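Acetone carboxylase alpha subunit (Xanthobacter autotrophicus Py2, PDB 5M45) is the manganese-binding alpha subunit of a multi-subunit carboxylase and a member of the hydantoinase B/oxoprolinase family. Local coordinates at residues G116-Y121 against I201-V206; I108-G113 against G147-C152; E26-L31 against Y121-N126. All blocks are in the same frame, centred on the assembly; numbering follows the deposited sequence.

Interaction 1: residues G116-Y121 against I201-V206; sequences GAAIKY and ITCRKV. With AE4 (3,6,9,12,15-pentaoxaheptadecan-1-ol), chain P.
Cys203 faces helix 111-124 and meets it at Ala118, where Cys203 SG lies 4.1 Å from the methyl CB and 3.7 Å from the carbonyl O. At Ala118 the sulfur touches side chain and backbone at once, and Met122 flanks it. A chi1 of -68°, with SG beside its own backbone N and anti to the carbonyl carbon, turns the sulfur to the helix. The Cys203 backbone takes a left-handed helical conformation just before strand 204-208 begins. One turn further along the helix, Tyr121 also faces 201-206. Its CE2 comes within 4.3 Å of Thr202 CG2, the methyl approaching the ring obliquely in a light van der Waals touch. The polar ends of this pair part company: Thr202 OG1 is bonded to Asp143, whereas Tyr121 OH crosses to His218 and Arg222 of the second subunit, so that the contact lies beside a subunit interface.

In the fold this is helix 111-124 set against the approach to strand 204-208, which pairs antiparallel with strand 138-141 in the seven-strand antiparallel sheet. The helix shows a different side to the bound 3,6,9,12,15-pentaoxaheptadecan-1-ol. Lys120 runs out extended beyond CG, and its NZ gives a hydrogen bond of 2.9 Å to O19 of this ligand. Ether oxygen O16, two carbons further along the same molecule, also lies 2.9 Å from Lys120 NZ, so the ammonium faces both oxygens from one side. Asp100 forms a salt bridge with the same nitrogen and probably helps to balance its charge. The helix backbone borders this end of the ligand as well, O19 lying 3.6 Å from Gly116 C and 3.4 Å from Ala117 N.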
loop_
_atom_site.group_PDB
_atom_site.type_symbol
_atom_site.label_atom_id
_atom_site.label_comp_id
_atom_site.label_asym_id
_atom_site.label_seq_id
_atom_site.Cartn_x
_atom_site.Cartn_y
_atom_site.Cartn_z
ATOM N N GLY A 116 -4.157 -18.608 -13.186
ATOM C CA GLY A 116 -5.285 -18.796 -14.111
ATOM C C GLY A 116 -6.525 -17.993 -13.716
ATOM O O GLY A 116 -7.217 -17.404 -14.583
ATOM N N ALA A 117 -6.814 -17.959 -12.408
ATOM C CA ALA A 117 -7.922 -17.158 -11.912
ATOM C C ALA A 117 -7.688 -15.644 -12.117
ATOM O O ALA A 117 -8.635 -14.915 -12.346
ATOM C CB ALA A 117 -8.217 -17.490 -10.452
ATOM N N ALA A 118 -6.445 -15.188 -12.050
ATOM C CA ALA A 118 -6.119 -13.790 -12.364
ATOM C C ALA A 118 -6.348 -13.483 -13.860
ATOM O O ALA A 118 -6.906 -12.429 -14.197
ATOM C CB ALA A 118 -4.699 -13.429 -11.964
ATOM N N ILE A 119 -5.923 -14.390 -14.731
ATOM C CA ILE A 119 -6.206 -14.257 -16.165
ATOM C C ILE A 119 -7.748 -14.200 -16.398
ATOM O O ILE A 119 -8.235 -13.339 -17.133
ATOM C CB ILE A 119 -5.576 -15.411 -16.972
ATOM C CG1 ILE A 119 -4.054 -15.287 -17.004
ATOM C CG2 ILE A 119 -6.098 -15.429 -18.413
ATOM C CD1 ILE A 119 -3.304 -16.576 -17.314
ATOM N N LYS A 120 -8.497 -15.080 -15.726
ATOM C CA LYS A 120 -9.949 -15.095 -15.897
ATOM C C LYS A 120 -10.623 -13.793 -15.379
ATOM O O LYS A 120 -11.626 -13.340 -15.954
ATOM C CB LYS A 120 -10.560 -16.357 -15.264
ATOM C CG LYS A 120 -10.155 -17.636 -15.987
ATOM C CD LYS A 120 -10.360 -18.909 -15.162
ATOM C CE LYS A 120 -9.635 -20.082 -15.793
ATOM N NZ LYS A 120 -9.826 -21.349 -15.065
ATOM N N TYR A 121 -10.078 -13.188 -14.317
ATOM C CA TYR A 121 -10.543 -11.875 -13.868
ATOM C C TYR A 121 -10.375 -10.800 -14.987
ATOM O O TYR A 121 -11.275 -9.979 -15.224
ATOM C CB TYR A 121 -9.825 -11.433 -12.577
ATOM C CG TYR A 121 -10.363 -10.145 -11.971
ATOM C CD1 TYR A 121 -11.459 -10.167 -11.107
ATOM C CD2 TYR A 121 -9.804 -8.909 -12.274
ATOM C CE1 TYR A 121 -11.959 -8.996 -10.544
ATOM C CE2 TYR A 121 -10.294 -7.721 -11.706
ATOM C CZ TYR A 121 -11.370 -7.766 -10.851
ATOM O OH TYR A 121 -11.884 -6.631 -10.304
ATOM N N ILE A 201 -1.282 -5.529 -5.741
ATOM C CA ILE A 201 -1.243 -5.150 -7.156
ATOM C C ILE A 201 -2.383 -5.927 -7.876
ATOM O O ILE A 201 -2.376 -7.155 -7.865
ATOM C CB ILE A 201 0.115 -5.588 -7.752
ATOM C CG1 ILE A 201 1.312 -5.023 -6.924
ATOM C CG2 ILE A 201 0.244 -5.157 -9.197
ATOM C CD1 ILE A 201 2.483 -6.015 -6.772
ATOM N N THR A 202 -3.333 -5.227 -8.512
ATOM C CA THR A 202 -4.462 -5.897 -9.189
ATOM C C THR A 202 -4.303 -5.922 -10.715
ATOM O O THR A 202 -4.673 -4.964 -11.381
ATOM C CB THR A 202 -5.816 -5.259 -8.792
ATOM O OG1 THR A 202 -5.988 -5.302 -7.377
ATOM C CG2 THR A 202 -7.004 -5.992 -9.462
ATOM N N CYS A 203 -3.743 -7.010 -11.247
ATOM C CA CYS A 203 -3.557 -7.200 -12.709
ATOM C C CYS A 203 -3.061 -5.914 -13.434
ATOM O O CYS A 203 -3.589 -5.487 -14.478
ATOM C CB CYS A 203 -4.855 -7.755 -13.317
ATOM S SG CYS A 203 -5.246 -9.456 -12.801
ATOM N N ARG A 204 -1.984 -5.338 -12.886
ATOM C CA ARG A 204 -1.452 -4.065 -13.394
ATOM C C ARG A 204 -0.607 -4.286 -14.649
ATOM O O ARG A 204 0.210 -5.203 -14.702
ATOM C CB ARG A 204 -0.639 -3.400 -12.297
ATOM C CG ARG A 204 0.031 -2.068 -12.686
ATOM C CD ARG A 204 0.632 -1.351 -11.495
ATOM N NE ARG A 204 1.368 -0.169 -11.925
ATOM C CZ ARG A 204 1.950 0.719 -11.096
ATOM N NH1 ARG A 204 1.861 0.589 -9.778
ATOM N NH2 ARG A 204 2.619 1.751 -11.595
ATOM N N LYS A 205 -0.788 -3.444 -15.668
ATOM C CA LYS A 205 0.146 -3.453 -16.801
ATOM C C LYS A 205 1.410 -2.667 -16.379
ATOM O O LYS A 205 1.371 -1.445 -16.236
ATOM C CB LYS A 205 -0.463 -2.857 -18.093
ATOM C CG LYS A 205 0.432 -3.090 -19.326
ATOM C CD LYS A 205 -0.044 -2.468 -20.624
ATOM C CE LYS A 205 -1.429 -2.978 -20.983
ATOM N NZ LYS A 205 -1.833 -2.672 -22.381
ATOM N N VAL A 206 2.509 -3.390 -16.171
ATOM C CA VAL A 206 3.767 -2.827 -15.665
ATOM C C VAL A 206 4.858 -2.672 -16.748
ATOM O O VAL A 206 5.947 -2.142 -16.455
ATOM C CB VAL A 206 4.334 -3.650 -14.503
ATOM C CG1 VAL A 206 3.341 -3.616 -13.319
ATOM C CG2 VAL A 206 4.717 -5.088 -14.892
HETATM C C2 AE4 P . -21.710 -27.734 -11.930
HETATM C C3 AE4 P . -21.381 -26.563 -12.854
HETATM O O4 AE4 P . -20.330 -26.945 -13.747
HETATM C C5 AE4 P . -20.209 -26.155 -14.940
HETATM C C6 AE4 P . -18.758 -26.143 -15.435
HETATM O O7 AE4 P . -18.122 -24.868 -15.252
HETATM C C8 AE4 P . -17.829 -24.584 -13.875
HETATM C C9 AE4 P . -17.239 -23.189 -13.767
HETATM C C11 AE4 P . -15.192 -23.408 -12.517
HETATM O O10 AE4 P . -15.814 -23.285 -13.793
HETATM C C12 AE4 P . -14.143 -24.505 -12.585
HETATM O O13 AE4 P . -12.901 -23.984 -13.062
HETATM C C14 AE4 P . -11.794 -24.753 -12.612
HETATM C C15 AE4 P . -10.520 -24.284 -13.306
HETATM O O16 AE4 P . -10.148 -23.021 -12.756
HETATM C C17 AE4 P . -9.140 -23.085 -11.754
HETATM C C18 AE4 P . -8.734 -21.655 -11.418
HETATM O O19 AE4 P . -8.275 -20.984 -12.614
#

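Interaction 2: residues I108-G113 against G147-C152; sequences IIIHVG and GNVHPC. With MN (manganese (II) ion), chain M.
Asn148 brings its amide oxygen to the rim of the His111 imidazole: OD1 lies 3.3 Å from CE1, at the edge and near the ring plane. The two flat groups are turned 64° from each other, so the amide meets the ring with its oxygen and does not stack on it. CG of Asn148 extends away from the backbone N (chi1 -159°), which carries the amide across to the histidine, and ND2 is held by the backbone carbonyls of Asp153 and Asn142. His111 is tied in turn through ND1 to Thr114 OG1.

Val149 follows and faces 108-113. Its CG2 does all the close touching, 3.8 Å from Ile110 CG2, 4.0 Å from Ile110 CD1 and 3.9 Å from His111 CE1, which it meets obliquely. Ile110 CG2 itself sits 3.5 Å above one face of the His111 ring, offset toward its rim, so this methyl lies against both the valine and the imidazole. Trp401 of helix 401-422 packs on Ile110 and Val149 alike.

His150 turns to the metal. With CG between the backbone N and the carbonyl carbon (chi1 62°), the ring reaches manganese through NE2 at 2.3 Å, while ND1 is bonded to the carbonyl O of Ser398, which helps to fix the ring's rotation. Trp401 meets the imidazole edge-to-face. Further on, Cys152 places CB 4.1 Å above one face of the His150 ring, also toward its rim. The loop thereby joins a buried apolar contact to a mononuclear manganese site, whose protein ligands His150, Asp153 and His175 form a two-histidine, one-carboxylate set.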
loop_
_atom_site.group_PDB
_atom_site.type_symbol
_atom_site.label_atom_id
_atom_site.label_comp_id
_atom_site.label_asym_id
_atom_site.label_seq_id
_atom_site.Cartn_x
_atom_site.Cartn_y
_atom_site.Cartn_z
ATOM N N ILE A 108 6.017 -24.459 -6.470
ATOM C CA ILE A 108 4.839 -23.950 -5.742
ATOM C C ILE A 108 3.600 -23.921 -6.629
ATOM O O ILE A 108 3.085 -22.818 -7.023
ATOM C CB ILE A 108 5.097 -22.610 -4.992
ATOM C CG1 ILE A 108 5.778 -21.536 -5.873
ATOM C CG2 ILE A 108 5.962 -22.897 -3.744
ATOM C CD1 ILE A 108 5.771 -20.148 -5.257
ATOM N N ILE A 109 3.082 -25.114 -6.911
ATOM C CA ILE A 109 2.107 -25.288 -7.983
ATOM C C ILE A 109 0.680 -24.946 -7.591
ATOM O O ILE A 109 -0.195 -25.031 -8.435
ATOM C CB ILE A 109 2.174 -26.693 -8.662
ATOM C CG1 ILE A 109 1.767 -27.817 -7.706
ATOM C CG2 ILE A 109 3.549 -26.923 -9.278
ATOM C CD1 ILE A 109 1.700 -29.172 -8.384
ATOM N N ILE A 110 0.439 -24.502 -6.358
ATOM C CA ILE A 110 -0.859 -23.870 -6.015
ATOM C C ILE A 110 -1.146 -22.705 -6.958
ATOM O O ILE A 110 -2.304 -22.378 -7.229
ATOM C CB ILE A 110 -0.937 -23.439 -4.508
ATOM C CG1 ILE A 110 -2.395 -23.233 -4.067
ATOM C CG2 ILE A 110 -0.098 -22.183 -4.241
ATOM C CD1 ILE A 110 -2.566 -23.169 -2.565
ATOM N N HIS A 111 -0.092 -22.089 -7.497
ATOM C CA HIS A 111 -0.244 -20.935 -8.386
ATOM C C HIS A 111 -0.633 -21.267 -9.816
ATOM O O HIS A 111 -0.956 -20.358 -10.596
ATOM C CB HIS A 111 0.996 -20.031 -8.294
ATOM C CG HIS A 111 1.208 -19.499 -6.915
ATOM N ND1 HIS A 111 0.431 -18.493 -6.383
ATOM C CD2 HIS A 111 2.044 -19.885 -5.925
ATOM C CE1 HIS A 111 0.802 -18.270 -5.137
ATOM N NE2 HIS A 111 1.786 -19.100 -4.838
ATOM N N VAL A 112 -0.681 -22.548 -10.163
ATOM C CA VAL A 112 -1.329 -22.988 -11.408
ATOM C C VAL A 112 -2.775 -22.422 -11.391
ATOM O O VAL A 112 -3.193 -21.737 -12.338
ATOM C CB VAL A 112 -1.311 -24.530 -11.581
ATOM C CG1 VAL A 112 -2.211 -24.974 -12.711
ATOM C CG2 VAL A 112 0.108 -25.051 -11.789
ATOM N N GLY A 113 -3.485 -22.643 -10.275
ATOM C CA GLY A 113 -4.844 -22.130 -10.086
ATOM C C GLY A 113 -4.946 -20.636 -9.868
ATOM O O GLY A 113 -5.799 -19.993 -10.473
ATOM N N GLY A 147 -8.111 -14.126 -5.780
ATOM C CA GLY A 147 -7.761 -15.529 -5.640
ATOM C C GLY A 147 -6.390 -15.946 -5.152
ATOM O O GLY A 147 -6.207 -17.147 -4.848
ATOM N N ASN A 148 -5.440 -15.024 -5.036
ATOM C CA ASN A 148 -4.067 -15.367 -4.640
ATOM C C ASN A 148 -3.953 -15.842 -3.149
ATOM O O ASN A 148 -4.795 -15.492 -2.322
ATOM C CB ASN A 148 -3.114 -14.169 -4.847
ATOM C CG ASN A 148 -1.627 -14.580 -4.953
ATOM O OD1 ASN A 148 -1.295 -15.744 -5.228
ATOM N ND2 ASN A 148 -0.729 -13.598 -4.764
ATOM N N VAL A 149 -2.876 -16.574 -2.838
ATOM C CA VAL A 149 -2.618 -17.061 -1.494
ATOM C C VAL A 149 -2.354 -15.912 -0.519
ATOM O O VAL A 149 -3.018 -15.801 0.530
ATOM C CB VAL A 149 -1.404 -18.027 -1.495
ATOM C CG1 VAL A 149 -1.054 -18.413 -0.056
ATOM C CG2 VAL A 149 -1.681 -19.254 -2.337
ATOM N N HIS A 150 -1.402 -15.055 -0.877
ATOM C CA HIS A 150 -1.019 -13.911 -0.031
ATOM C C HIS A 150 -0.170 -12.937 -0.838
ATOM O O HIS A 150 0.333 -13.310 -1.897
ATOM C CB HIS A 150 -0.301 -14.345 1.287
ATOM C CG HIS A 150 0.996 -15.079 1.110
ATOM N ND1 HIS A 150 1.840 -15.334 2.164
ATOM C CD2 HIS A 150 1.606 -15.603 0.022
ATOM C CE1 HIS A 150 2.877 -16.046 1.749
ATOM N NE2 HIS A 150 2.758 -16.222 0.454
ATOM N N PRO A 151 -0.003 -11.697 -0.354
ATOM C CA PRO A 151 0.755 -10.703 -1.139
ATOM C C PRO A 151 2.212 -11.063 -1.500
ATOM O O PRO A 151 2.670 -10.699 -2.588
ATOM C CB PRO A 151 0.683 -9.441 -0.281
ATOM C CG PRO A 151 -0.614 -9.607 0.498
ATOM C CD PRO A 151 -0.658 -11.075 0.830
ATOM N N CYS A 152 2.918 -11.835 -0.671
ATOM C CA CYS A 152 4.282 -12.225 -0.985
ATOM C C CYS A 152 4.495 -13.170 -2.200
ATOM O O CYS A 152 5.646 -13.361 -2.640
ATOM C CB CYS A 152 5.006 -12.763 0.241
ATOM S SG CYS A 152 5.531 -11.432 1.361
HETATM MN MN MN M . 4.323 -17.538 -0.656
#

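Interaction 3: residues E26-L31 against Y121-N126; sequences EHRDRL and YMIENN
Two helical segments approach each other most closely at Arg28 and Ile123, whose CA atoms are 8.0 Å apart; 26-31 lies within helix 24-38, and 121-126 includes the last turn of helix 111-124. Between them Arg28 CB rests on Ile123 CG2 at 4.2 Å. From there CG is anti to the backbone N (chi1 180°), the chain runs extended to NE, and a turn at chi4 sets the guanidinium. Arg28 NH1 gives a hydrogen bond of 2.9 Å to a water lying in the guanidinium plane. This is helix-helix packing, with a water joining the charged side chains beside it: the same water donates to Asp29 OD1 at 3.0 Å and to Glu124 OE2 at 2.6 Å. Asp29 OD1 and Glu124 OE2 are 4.1 Å apart, the carboxylate planes turned 77° from each other, and Lys25 makes a salt bridge to both acids, which probably eases the repulsion. Past Glu124, Asn125 folds back over Tyr121. Its ND2 hovers 3.3 Å above the centre of the Tyr121 ring while giving a nearly straight hydrogen bond (165°) to Tyr121 O, which also accepts from the backbone N of Asn125.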
loop_
_atom_site.group_PDB
_atom_site.type_symbol
_atom_site.label_atom_id
_atom_site.label_comp_id
_atom_site.label_asym_id
_atom_site.label_seq_id
_atom_site.Cartn_x
_atom_site.Cartn_y
_atom_site.Cartn_z
ATOM N N GLU A 26 -16.007 -13.844 -25.015
ATOM C CA GLU A 26 -16.809 -14.689 -25.927
ATOM C C GLU A 26 -16.247 -16.113 -25.981
ATOM O O GLU A 26 -17.015 -17.097 -25.894
ATOM C CB GLU A 26 -16.874 -14.099 -27.345
ATOM C CG GLU A 26 -17.849 -12.925 -27.489
ATOM C CD GLU A 26 -17.674 -12.119 -28.773
ATOM O OE1 GLU A 26 -16.712 -12.407 -29.545
ATOM O OE2 GLU A 26 -18.516 -11.193 -28.973
ATOM N N HIS A 27 -14.915 -16.207 -26.096
ATOM C CA HIS A 27 -14.199 -17.466 -26.180
ATOM C C HIS A 27 -14.391 -18.319 -24.902
ATOM O O HIS A 27 -14.836 -19.465 -24.955
ATOM C CB HIS A 27 -12.711 -17.168 -26.439
ATOM C CG HIS A 27 -11.853 -18.381 -26.673
ATOM N ND1 HIS A 27 -11.955 -19.159 -27.813
ATOM C CD2 HIS A 27 -10.845 -18.918 -25.949
ATOM C CE1 HIS A 27 -11.049 -20.117 -27.773
ATOM N NE2 HIS A 27 -10.367 -19.996 -26.651
ATOM N N ARG A 28 -14.066 -17.742 -23.757
ATOM C CA ARG A 28 -14.244 -18.445 -22.478
ATOM C C ARG A 28 -15.711 -18.829 -22.221
ATOM O O ARG A 28 -15.984 -19.955 -21.840
ATOM C CB ARG A 28 -13.681 -17.650 -21.298
ATOM C CG ARG A 28 -13.874 -18.391 -19.979
ATOM C CD ARG A 28 -13.083 -17.868 -18.822
ATOM N NE ARG A 28 -13.314 -18.703 -17.639
ATOM C CZ ARG A 28 -14.240 -18.489 -16.698
ATOM N NH1 ARG A 28 -15.056 -17.432 -16.746
ATOM N NH2 ARG A 28 -14.358 -19.343 -15.689
ATOM N N ASP A 29 -16.653 -17.909 -22.444
ATOM C CA ASP A 29 -18.076 -18.214 -22.204
ATOM C C ASP A 29 -18.575 -19.424 -23.041
ATOM O O ASP A 29 -19.349 -20.252 -22.524
ATOM C CB ASP A 29 -18.974 -16.989 -22.423
ATOM C CG ASP A 29 -18.827 -15.909 -21.324
ATOM O OD1 ASP A 29 -18.167 -16.101 -20.278
ATOM O OD2 ASP A 29 -19.368 -14.806 -21.516
ATOM N N ARG A 30 -18.130 -19.518 -24.306
ATOM C CA ARG A 30 -18.482 -20.635 -25.205
ATOM C C ARG A 30 -17.945 -21.947 -24.630
ATOM O O ARG A 30 -18.665 -22.939 -24.540
ATOM C CB ARG A 30 -17.949 -20.398 -26.646
ATOM C CG ARG A 30 -18.096 -21.605 -27.573
ATOM C CD ARG A 30 -17.797 -21.318 -29.043
ATOM N NE ARG A 30 -16.387 -20.928 -29.235
ATOM C CZ ARG A 30 -15.354 -21.759 -29.411
ATOM N NH1 ARG A 30 -15.491 -23.055 -29.393
ATOM N NH2 ARG A 30 -14.129 -21.274 -29.649
ATOM N N LEU A 31 -16.696 -21.934 -24.201
ATOM C CA LEU A 31 -16.072 -23.123 -23.614
ATOM C C LEU A 31 -16.701 -23.566 -22.283
ATOM O O LEU A 31 -16.883 -24.771 -22.053
ATOM C CB LEU A 31 -14.569 -22.919 -23.459
ATOM C CG LEU A 31 -13.782 -22.604 -24.742
ATOM C CD1 LEU A 31 -12.294 -22.443 -24.387
ATOM C CD2 LEU A 31 -13.937 -23.658 -25.796
ATOM N N TYR A 121 -10.078 -13.188 -14.317
ATOM C CA TYR A 121 -10.543 -11.875 -13.868
ATOM C C TYR A 121 -10.375 -10.800 -14.987
ATOM O O TYR A 121 -11.275 -9.979 -15.224
ATOM C CB TYR A 121 -9.825 -11.433 -12.577
ATOM C CG TYR A 121 -10.363 -10.145 -11.971
ATOM C CD1 TYR A 121 -11.459 -10.167 -11.107
ATOM C CD2 TYR A 121 -9.804 -8.909 -12.274
ATOM C CE1 TYR A 121 -11.959 -8.996 -10.544
ATOM C CE2 TYR A 121 -10.294 -7.721 -11.706
ATOM C CZ TYR A 121 -11.370 -7.766 -10.851
ATOM O OH TYR A 121 -11.884 -6.631 -10.304
ATOM N N MET A 122 -9.219 -10.787 -15.634
ATOM C CA MET A 122 -8.986 -9.899 -16.797
ATOM C C MET A 122 -9.970 -10.151 -17.929
ATOM O O MET A 122 -10.508 -9.206 -18.537
ATOM C CB MET A 122 -7.518 -9.981 -17.304
ATOM C CG MET A 122 -6.468 -9.497 -16.283
ATOM S SD MET A 122 -4.797 -9.260 -16.932
ATOM C CE MET A 122 -4.125 -10.902 -16.907
ATOM N N ILE A 123 -10.231 -11.412 -18.205
ATOM C CA ILE A 123 -11.205 -11.808 -19.240
ATOM C C ILE A 123 -12.594 -11.247 -18.894
ATOM O O ILE A 123 -13.216 -10.544 -19.689
ATOM C CB ILE A 123 -11.243 -13.347 -19.403
ATOM C CG1 ILE A 123 -9.904 -13.833 -19.959
ATOM C CG2 ILE A 123 -12.398 -13.757 -20.327
ATOM C CD1 ILE A 123 -9.763 -15.334 -20.113
ATOM N N GLU A 124 -13.042 -11.515 -17.679
ATOM C CA GLU A 124 -14.389 -11.188 -17.236
ATOM C C GLU A 124 -14.629 -9.696 -17.001
ATOM O O GLU A 124 -15.778 -9.249 -17.008
ATOM C CB GLU A 124 -14.632 -11.937 -15.941
ATOM C CG GLU A 124 -16.047 -12.117 -15.544
ATOM C CD GLU A 124 -16.919 -12.971 -16.486
ATOM O OE1 GLU A 124 -18.073 -13.139 -16.039
ATOM O OE2 GLU A 124 -16.612 -13.441 -17.632
ATOM N N ASN A 125 -13.568 -8.918 -16.763
ATOM C CA ASN A 125 -13.693 -7.480 -16.505
ATOM C C ASN A 125 -13.238 -6.581 -17.695
ATOM O O ASN A 125 -13.075 -5.360 -17.546
ATOM C CB ASN A 125 -12.952 -7.135 -15.237
ATOM C CG ASN A 125 -13.671 -7.653 -14.006
ATOM O OD1 ASN A 125 -14.531 -6.953 -13.454
ATOM N ND2 ASN A 125 -13.394 -8.894 -13.616
ATOM N N ASN A 126 -13.084 -7.180 -18.874
ATOM C CA ASN A 126 -12.876 -6.446 -20.124
ATOM C C ASN A 126 -11.572 -5.637 -20.145
ATOM O O ASN A 126 -11.514 -4.499 -20.667
ATOM C CB ASN A 126 -14.096 -5.598 -20.476
ATOM C CG ASN A 126 -14.166 -5.239 -21.967
ATOM O OD1 ASN A 126 -13.415 -5.742 -22.779
ATOM N ND2 ASN A 126 -15.117 -4.390 -22.315
HETATM O O HOH W 1 -15.586 -15.471 -18.846
#

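Overall arrangement
All three contacts use helix 111-124: interaction 2 near its N-terminal end, interaction 1 in its middle and interaction 3 at its C-terminal end. Centres of interactions 1 and 2 lie about 12 Å apart, those of 1 and 3 about 13 Å, and those of 2 and 3 about 21 Å. Along the chain their segments alternate, 26-31 first and 201-206 last. Interactions 1 and 3 share Tyr121 and touch, Cys203 SG lying 3.7 Å from Met122 CG. Segment 147-152 lies in the loop between strands 138-141 and 153-162 of the antiparallel sheet that also holds 204-208. One helix thus spans from the manganese site past the ligand pocket to the neighbourhood of the second subunit.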